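Local coordinates for hypothetical protein SA2161 (Staphylococcus aureus, PDB 1Y7R) that is of unknown function but, as a member of the GNAT family, probably transfers an acetyl group from acetyl-coenzyme A to an unidentified acceptor, at residues 95-98 and 99-102; 29-32 and 33-37. The protein carries 4 engineered substitutions. All coordinates share one frame; numbering follows the deposited sequence.

Interaction 1: residues 95-98 and 99-102; sequences VSVE and SVYV. Engineered in segment 99-102: V100 (natural residue Ala).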
# COMPACT_ATOMS: atom_id res chain seq x y z
N VAL A 95 -6.77 8.18 -12.59
CA VAL A 95 -6.55 8.96 -11.34
C VAL A 95 -5.10 9.43 -11.12
O VAL A 95 -4.84 10.39 -10.38
CB VAL A 95 -7.09 8.20 -10.10
CG1 VAL A 95 -8.57 7.84 -10.29
CG2 VAL A 95 -6.28 6.93 -9.81
N SER A 96 -4.15 8.77 -11.78
CA SER A 96 -2.72 9.05 -11.60
C SER A 96 -2.30 10.36 -12.30
O SER A 96 -2.89 10.75 -13.28
CB SER A 96 -1.93 7.89 -12.16
OG SER A 96 -0.77 7.68 -11.40
N VAL A 97 -1.28 11.02 -11.75
CA VAL A 97 -0.66 12.19 -12.35
C VAL A 97 0.87 12.00 -12.36
O VAL A 97 1.39 11.05 -11.76
CB VAL A 97 -1.02 13.49 -11.61
CG1 VAL A 97 -2.50 13.79 -11.75
CG2 VAL A 97 -0.62 13.44 -10.13
N GLU A 98 1.59 12.91 -13.02
CA GLU A 98 3.06 12.90 -12.91
C GLU A 98 3.44 12.79 -11.44
O GLU A 98 2.90 13.54 -10.60
CB GLU A 98 3.68 14.18 -13.51
CG GLU A 98 5.15 14.47 -13.08
CD GLU A 98 5.60 15.91 -13.37
OE1 GLU A 98 4.80 16.74 -13.88
OE2 GLU A 98 6.77 16.22 -13.08
N SER A 99 4.34 11.83 -11.15
CA SER A 99 4.92 11.54 -9.81
C SER A 99 4.12 10.55 -8.95
O SER A 99 4.58 10.14 -7.91
CB SER A 99 5.29 12.78 -8.97
OG SER A 99 4.14 13.34 -8.33
N VAL A 100 2.94 10.16 -9.39
CA VAL A 100 2.21 9.12 -8.65
C VAL A 100 3.04 7.84 -8.64
O VAL A 100 3.57 7.46 -9.67
CB VAL A 100 0.84 8.84 -9.31
CG1 VAL A 100 0.13 7.64 -8.66
CG2 VAL A 100 -0.03 10.05 -9.22
N TYR A 101 3.09 7.19 -7.49
CA TYR A 101 3.84 5.96 -7.27
C TYR A 101 2.86 4.82 -7.06
O TYR A 101 1.90 4.95 -6.28
CB TYR A 101 4.63 6.12 -6.00
CG TYR A 101 5.50 4.95 -5.59
CD1 TYR A 101 6.79 4.80 -6.11
CD2 TYR A 101 5.04 4.04 -4.63
CE1 TYR A 101 7.60 3.74 -5.70
CE2 TYR A 101 5.84 2.97 -4.22
CZ TYR A 101 7.13 2.84 -4.77
OH TYR A 101 7.93 1.80 -4.36
N VAL A 102 3.09 3.68 -7.73
CA VAL A 102 2.23 2.52 -7.45
C VAL A 102 3.14 1.35 -7.14
O VAL A 102 4.15 1.14 -7.83
CB VAL A 102 1.36 2.16 -8.67
CG1 VAL A 102 0.42 0.98 -8.33
CG2 VAL A 102 0.56 3.39 -9.20

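Interaction 2: residues 29-32 and 33-37; sequences EAAE and KGLPN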
# COMPACT_ATOMS: atom_id res chain seq x y z
N GLU A 29 -13.83 -11.81 9.76
CA GLU A 29 -13.82 -10.52 10.44
C GLU A 29 -12.97 -9.50 9.68
O GLU A 29 -13.37 -8.33 9.51
CB GLU A 29 -13.33 -10.62 11.88
CG GLU A 29 -13.51 -9.31 12.69
CD GLU A 29 -12.65 -9.20 13.96
OE1 GLU A 29 -11.68 -9.98 14.13
OE2 GLU A 29 -12.94 -8.31 14.81
N ALA A 30 -11.77 -9.91 9.24
CA ALA A 30 -10.93 -8.93 8.52
C ALA A 30 -11.59 -8.55 7.20
O ALA A 30 -11.59 -7.37 6.81
CB ALA A 30 -9.50 -9.46 8.28
N ALA A 31 -12.15 -9.55 6.51
CA ALA A 31 -12.80 -9.33 5.23
C ALA A 31 -13.99 -8.37 5.37
O ALA A 31 -14.18 -7.46 4.56
CB ALA A 31 -13.21 -10.66 4.63
N GLU A 32 -14.78 -8.56 6.42
CA GLU A 32 -15.95 -7.72 6.68
C GLU A 32 -15.51 -6.27 6.85
O GLU A 32 -16.11 -5.36 6.28
CB GLU A 32 -16.64 -8.16 7.95
CG GLU A 32 -17.53 -9.38 7.80
CD GLU A 32 -18.31 -9.69 9.06
OE1 GLU A 32 -17.78 -9.51 10.19
OE2 GLU A 32 -19.47 -10.14 8.94
N LYS A 33 -14.46 -6.07 7.63
CA LYS A 33 -13.97 -4.73 7.87
C LYS A 33 -13.28 -4.11 6.65
O LYS A 33 -13.34 -2.89 6.49
CB LYS A 33 -12.98 -4.76 9.02
CG LYS A 33 -13.51 -5.35 10.31
CD LYS A 33 -12.44 -5.39 11.36
CE LYS A 33 -11.74 -4.05 11.46
NZ LYS A 33 -12.73 -2.93 11.50
N GLY A 34 -12.65 -4.93 5.80
CA GLY A 34 -11.76 -4.43 4.73
C GLY A 34 -12.43 -4.26 3.37
O GLY A 34 -12.12 -3.32 2.62
N LEU A 35 -13.36 -5.15 3.04
CA LEU A 35 -13.87 -5.20 1.65
C LEU A 35 -14.50 -3.90 1.12
O LEU A 35 -14.32 -3.60 -0.06
CB LEU A 35 -14.83 -6.38 1.46
CG LEU A 35 -14.16 -7.75 1.30
CD1 LEU A 35 -15.20 -8.84 1.44
CD2 LEU A 35 -13.44 -7.84 -0.04
N PRO A 36 -15.28 -3.18 1.94
CA PRO A 36 -15.89 -1.94 1.43
C PRO A 36 -14.95 -0.78 1.13
O PRO A 36 -15.37 0.21 0.51
CB PRO A 36 -16.84 -1.52 2.57
CG PRO A 36 -17.10 -2.75 3.34
CD PRO A 36 -15.77 -3.46 3.32
N ASN A 37 -13.69 -0.91 1.56
CA ASN A 37 -12.80 0.23 1.70
C ASN A 37 -11.62 0.26 0.74
O ASN A 37 -10.70 1.06 0.92
CB ASN A 37 -12.29 0.30 3.16
CG ASN A 37 -13.42 0.47 4.16
OD1 ASN A 37 -13.53 -0.27 5.16
ND2 ASN A 37 -14.30 1.41 3.88

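Interaction 1: residues 95-98 and 99-102
V97 and V100 close a type II beta turn in the loop that carries the chain out of helix 80-95 and into strand 101-107, the last link of a beta-alpha-beta crossover that starts with strand 63-71, the parallel neighbour of strand 101-107. The contact is local, between residues three apart at the surface. Across the mouth of the turn V100 N donates to V97 O at 3.0 Å, nearly straight at 165°, with the donor tilted 32° from the carbonyl plane. The side chains of the same two residues meet beside this bond: V97 CG2 lies 3.6 Å from V100 CG2, the two side chains crossing at about a right angle. V100, an engineered residue (Ala in the natural sequence), holds CG1 opposite its own N (chi1 173°), which turns CG2 toward V97. It is buried and also rests on F64 of strand 63-71.

S99 is the third residue of the turn and takes the positive phi that a type II turn needs there. E98, the second residue of the turn and exposed, sends its extended chain outward. The second subunit covers this tip of the turn. T27 of that subunit reaches both corner residues, its N bonding to S99 OG and its OG1 to E98 O, while K26 NZ of the same subunit bonds to S99 O. Two hydroxyls thus converge on E98 O, one from each subunit, and S99 OG donates to E98 O and accepts from T27 N of the second subunit. Within the turn, S99 OG sits in the carbonyl plane on a lone pair of E98 O, 2.6 Å away.

Interaction 2: residues 29-32 and 33-37
A31 and L35 form the tightly packed flank of this contact, one turn apart near the C-terminal end of the short helix 28-34. L35 N donates to A31 O at 2.9 Å, and L35 CB and CG crowd the same oxygen, each at 3.3 Å. With CG turned opposite its carbonyl carbon (chi1 -78°), L35 lays CD1 4.2 Å from A31 CB, and both side chains press on Y14 of helix 11-20. The N of buried G34 is shared by A30 O at 2.8 Å and, weakly, by A31 O.

The other flank is looser and more polar. K33 N bonds to E29 O at 3.1 Å, and the first carbons of the lysine chain run past that oxygen, but the chain then bends at its last two torsions. Its NZ stays 6.3 Å from E29 OE2, too far for a salt bridge. The partner subunit covers part of this side, its V97 against E29; buried A30 meets its S99. The solvent side is left to E32, the exposed part of E29 and exposed P36, whose CD lies 3.5 Å from E32 O. The i to i+4 bonds mark an alpha helix, and the apolar flank against helix 11-20 with the charged one outside makes it amphipathic; it is the second of the two helices between the first two strands of the GNAT fold.

In the fold
Interaction 2 comes first along the chain, on helix 28-34 ahead of strand 40-46; interaction 1 follows some sixty residues later, at the start of strand 101-107, an outermost strand of the mixed sheet. Within one chain their centres lie 26 Å apart and their nearest atoms about 13 Å, so they do not touch. They are joined instead through the dimer: the turn at 95-102 of one subunit meets the region of helix 28-34 of the other, where K33 NZ of the second subunit bonds to V95 O. Beside it, Y101 and V102 pair antiparallel with a strand of the second subunit, continuing the sheet across the interface.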